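Local coordinates for putative pore-forming toxin (Bacteroides vulgatus ATCC 8482, PDB 3KOG), which is of unproven function but may be an exported, possibly lipid-anchored protein that forms pores in membranes, at residues 177-182 with 232-237. Numbering follows the deposited sequence.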
ATOM      1  N   ALA A 177       8.335  16.110 -22.917  1.00 17.44           N
ATOM      2  CA  ALA A 177       9.114  17.103 -23.649  1.00 17.54           C
ATOM      3  C   ALA A 177       9.319  18.329 -22.768  1.00 17.56           C
ATOM      4  O   ALA A 177       8.495  18.626 -21.871  1.00 17.21           O
ATOM      5  CB  ALA A 177       8.442  17.460 -24.969  1.00 18.11           C
ATOM      6  N   HIS A 178      10.431  19.024 -22.988  1.00 17.26           N
ATOM      7  CA  HIS A 178      10.716  20.308 -22.319  1.00 16.80           C
ATOM      8  C   HIS A 178      10.597  20.169 -20.809  1.00 15.86           C
ATOM      9  O   HIS A 178       9.850  20.918 -20.151  1.00 16.15           O
ATOM     10  CB  HIS A 178       9.796  21.409 -22.855  1.00 17.61           C
ATOM     11  CG  HIS A 178       9.873  21.588 -24.345  1.00 17.75           C
ATOM     12  ND1 HIS A 178      10.956  22.162 -24.971  1.00 17.86           N
ATOM     13  CD2 HIS A 178       9.001  21.262 -25.331  1.00 19.01           C
ATOM     14  CE1 HIS A 178      10.746  22.195 -26.277  1.00 20.39           C
ATOM     15  NE2 HIS A 178       9.567  21.653 -26.523  1.00 19.69           N
ATOM     16  N   SER A 179      11.270  19.156 -20.281  1.00 14.98           N
ATOM     17  CA  SER A 179      11.065  18.728 -18.886  1.00 14.24           C
ATOM     18  C   SER A 179      12.364  18.428 -18.174  1.00 12.93           C
ATOM     19  O   SER A 179      13.284  17.864 -18.757  1.00 13.31           O
ATOM     20  CB  SER A 179      10.183  17.478 -18.832  1.00 14.79           C
ATOM     21  OG  SER A 179      10.103  16.993 -17.508  1.00 15.09           O
ATOM     22  N   ARG A 180      12.425  18.839 -16.918  1.00 12.61           N
ATOM     23  CA  ARG A 180      13.458  18.439 -15.981  1.00 12.70           C
ATOM     24  C   ARG A 180      12.864  17.248 -15.249  1.00 11.83           C
ATOM     25  O   ARG A 180      11.922  17.391 -14.450  1.00 11.17           O
ATOM     26  CB  ARG A 180      13.764  19.589 -15.018  1.00 13.53           C
ATOM     27  CG  ARG A 180      14.808  19.301 -13.986  1.00 16.86           C
ATOM     28  CD  ARG A 180      14.995  20.492 -13.070  1.00 21.87           C
ATOM     29  NE  ARG A 180      16.318  20.471 -12.481  1.00 28.79           N
ATOM     30  CZ  ARG A 180      17.443  20.794 -13.122  1.00 33.01           C
ATOM     31  NH1 ARG A 180      17.431  21.179 -14.410  1.00 33.73           N
ATOM     32  NH2 ARG A 180      18.603  20.710 -12.471  1.00 34.38           N
ATOM     33  N   PHE A 181      13.379  16.072 -15.568  1.00 11.63           N
ATOM     34  CA  PHE A 181      12.818  14.814 -15.102  1.00 11.00           C
ATOM     35  C   PHE A 181      13.654  14.198 -14.011  1.00 10.44           C
ATOM     36  O   PHE A 181      14.884  14.168 -14.102  1.00 11.24           O
ATOM     37  CB  PHE A 181      12.690  13.846 -16.291  1.00 12.19           C
ATOM     38  CG  PHE A 181      12.225  12.451 -15.908  1.00 10.19           C
ATOM     39  CD1 PHE A 181      10.877  12.157 -15.822  1.00 10.65           C
ATOM     40  CD2 PHE A 181      13.142  11.454 -15.587  1.00 12.87           C
ATOM     41  CE1 PHE A 181      10.448  10.869 -15.397  1.00  9.43           C
ATOM     42  CE2 PHE A 181      12.733  10.176 -15.219  1.00 10.27           C
ATOM     43  CZ  PHE A 181      11.373   9.889 -15.111  1.00 10.37           C
ATOM     44  N   SER A 182      12.984  13.624 -13.021  1.00 10.38           N
ATOM     45  CA  SER A 182      13.591  12.898 -11.942  1.00 10.01           C
ATOM     46  C   SER A 182      12.571  11.965 -11.303  1.00 10.67           C
ATOM     47  O   SER A 182      11.377  12.012 -11.614  1.00 10.69           O
ATOM     48  CB  SER A 182      14.174  13.848 -10.881  1.00  9.61           C
ATOM     49  OG  SER A 182      13.156  14.617 -10.256  1.00 10.83           O
ATOM     50  N   HIS A 232       9.754  26.720 -22.647  1.00 17.48           N
ATOM     51  CA  HIS A 232       8.529  25.921 -22.611  1.00 17.90           C
ATOM     52  C   HIS A 232       8.395  25.251 -21.263  1.00 17.19           C
ATOM     53  O   HIS A 232       9.399  24.975 -20.614  1.00 16.01           O
ATOM     54  CB  HIS A 232       8.555  24.815 -23.672  1.00 18.50           C
ATOM     55  CG  HIS A 232       8.390  25.320 -25.063  1.00 22.22           C
ATOM     56  ND1 HIS A 232       7.218  25.897 -25.505  1.00 24.84           N
ATOM     57  CD2 HIS A 232       9.263  25.372 -26.100  1.00 23.46           C
ATOM     58  CE1 HIS A 232       7.386  26.297 -26.758  1.00 26.85           C
ATOM     59  NE2 HIS A 232       8.615  25.982 -27.142  1.00 24.12           N
ATOM     60  N   ALA A 233       7.155  24.984 -20.869  1.00 17.65           N
ATOM     61  CA  ALA A 233       6.858  24.151 -19.725  1.00 18.28           C
ATOM     62  C   ALA A 233       6.780  22.678 -20.212  1.00 18.70           C
ATOM     63  O   ALA A 233       6.752  22.424 -21.415  1.00 19.00           O
ATOM     64  CB  ALA A 233       5.548  24.608 -19.036  1.00 17.59           C
ATOM     65  N   PRO A 234       6.780  21.720 -19.279  1.00 19.24           N
ATOM     66  CA  PRO A 234       6.748  20.339 -19.715  1.00 20.53           C
ATOM     67  C   PRO A 234       5.427  19.988 -20.383  1.00 22.72           C
ATOM     68  O   PRO A 234       4.354  20.402 -19.897  1.00 21.73           O
ATOM     69  CB  PRO A 234       6.905  19.553 -18.418  1.00 20.27           C
ATOM     70  CG  PRO A 234       7.615  20.479 -17.479  1.00 19.04           C
ATOM     71  CD  PRO A 234       7.101  21.848 -17.843  1.00 18.54           C
ATOM     72  N   SER A 235       5.520  19.240 -21.481  1.00 24.83           N
ATOM     73  CA  SER A 235       4.337  18.746 -22.210  1.00 26.76           C
ATOM     74  C   SER A 235       4.704  17.548 -23.089  1.00 28.73           C
ATOM     75  O   SER A 235       5.861  17.125 -23.138  1.00 28.44           O
ATOM     76  CB  SER A 235       3.751  19.850 -23.101  1.00 26.78           C
ATOM     77  OG  SER A 235       4.628  20.171 -24.176  1.00 25.62           O
ATOM     78  N   HIS A 236       3.705  17.029 -23.811  1.00 31.29           N
ATOM     79  CA  HIS A 236       3.926  15.959 -24.788  1.00 32.54           C
ATOM     80  C   HIS A 236       4.527  16.466 -26.087  1.00 33.19           C
ATOM     81  O   HIS A 236       4.873  15.665 -26.945  1.00 33.54           O
ATOM     82  CB  HIS A 236       2.630  15.193 -25.059  1.00 32.84           C
ATOM     83  CG  HIS A 236       2.028  14.597 -23.830  1.00 34.06           C
ATOM     84  ND1 HIS A 236       1.251  15.331 -22.956  1.00 35.55           N
ATOM     85  CD2 HIS A 236       2.106  13.347 -23.311  1.00 33.53           C
ATOM     86  CE1 HIS A 236       0.874  14.551 -21.957  1.00 36.45           C
ATOM     87  NE2 HIS A 236       1.376  13.344 -22.149  1.00 34.60           N
ATOM     88  N   GLY A 237       4.673  17.782 -26.237  1.00 34.00           N
ATOM     89  CA  GLY A 237       5.429  18.336 -27.350  1.00 34.77           C
ATOM     90  C   GLY A 237       4.823  17.956 -28.695  1.00 35.42           C
ATOM     91  O   GLY A 237       3.603  17.887 -28.818  1.00 34.81           O
TER
HETATM   92  O   HOH W   1      10.574  23.116 -18.920  1.00  8.83           O
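Ala177 meets Ser235 in a single antiparallel bridge, a hydrogen-bonded pair whose two bonds differ in quality. Ser235 N gives a good one to Ala177 O, at 3.1 Å and 161°, whereas the return bond from Ala177 N to Ser235 O is weak, bent to 125° at the hydrogen. Ala177 O also takes a CA-H...O contact from Pro234. His178 comes next, in a G1 beta bulge opposite Asn120 that it forms with Ser179. Its CG lies anti to the carbonyl carbon, beside the backbone N, and its side chain lies alongside that of His232, both pointing the same way. Over one face of the His178 ring sit His232 CB, 3.8 Å from the centroid, and CD2, which is 3.5 Å from His178 CE1; the planes are inclined at 46°. His178 ND1 is hydrogen-bonded to His230. A water donates to both His178 O and His232 O. At Ser179, CB touches Pro234 CB at 3.9 Å, while OG bonds to Asn224 on strand 207-225. The chain following that strand thus folds back against the start of strand 179-198. The NE2 atoms of His178 and His232 lie 4.5 Å apart, so protonating both rings together would probably be disfavoured.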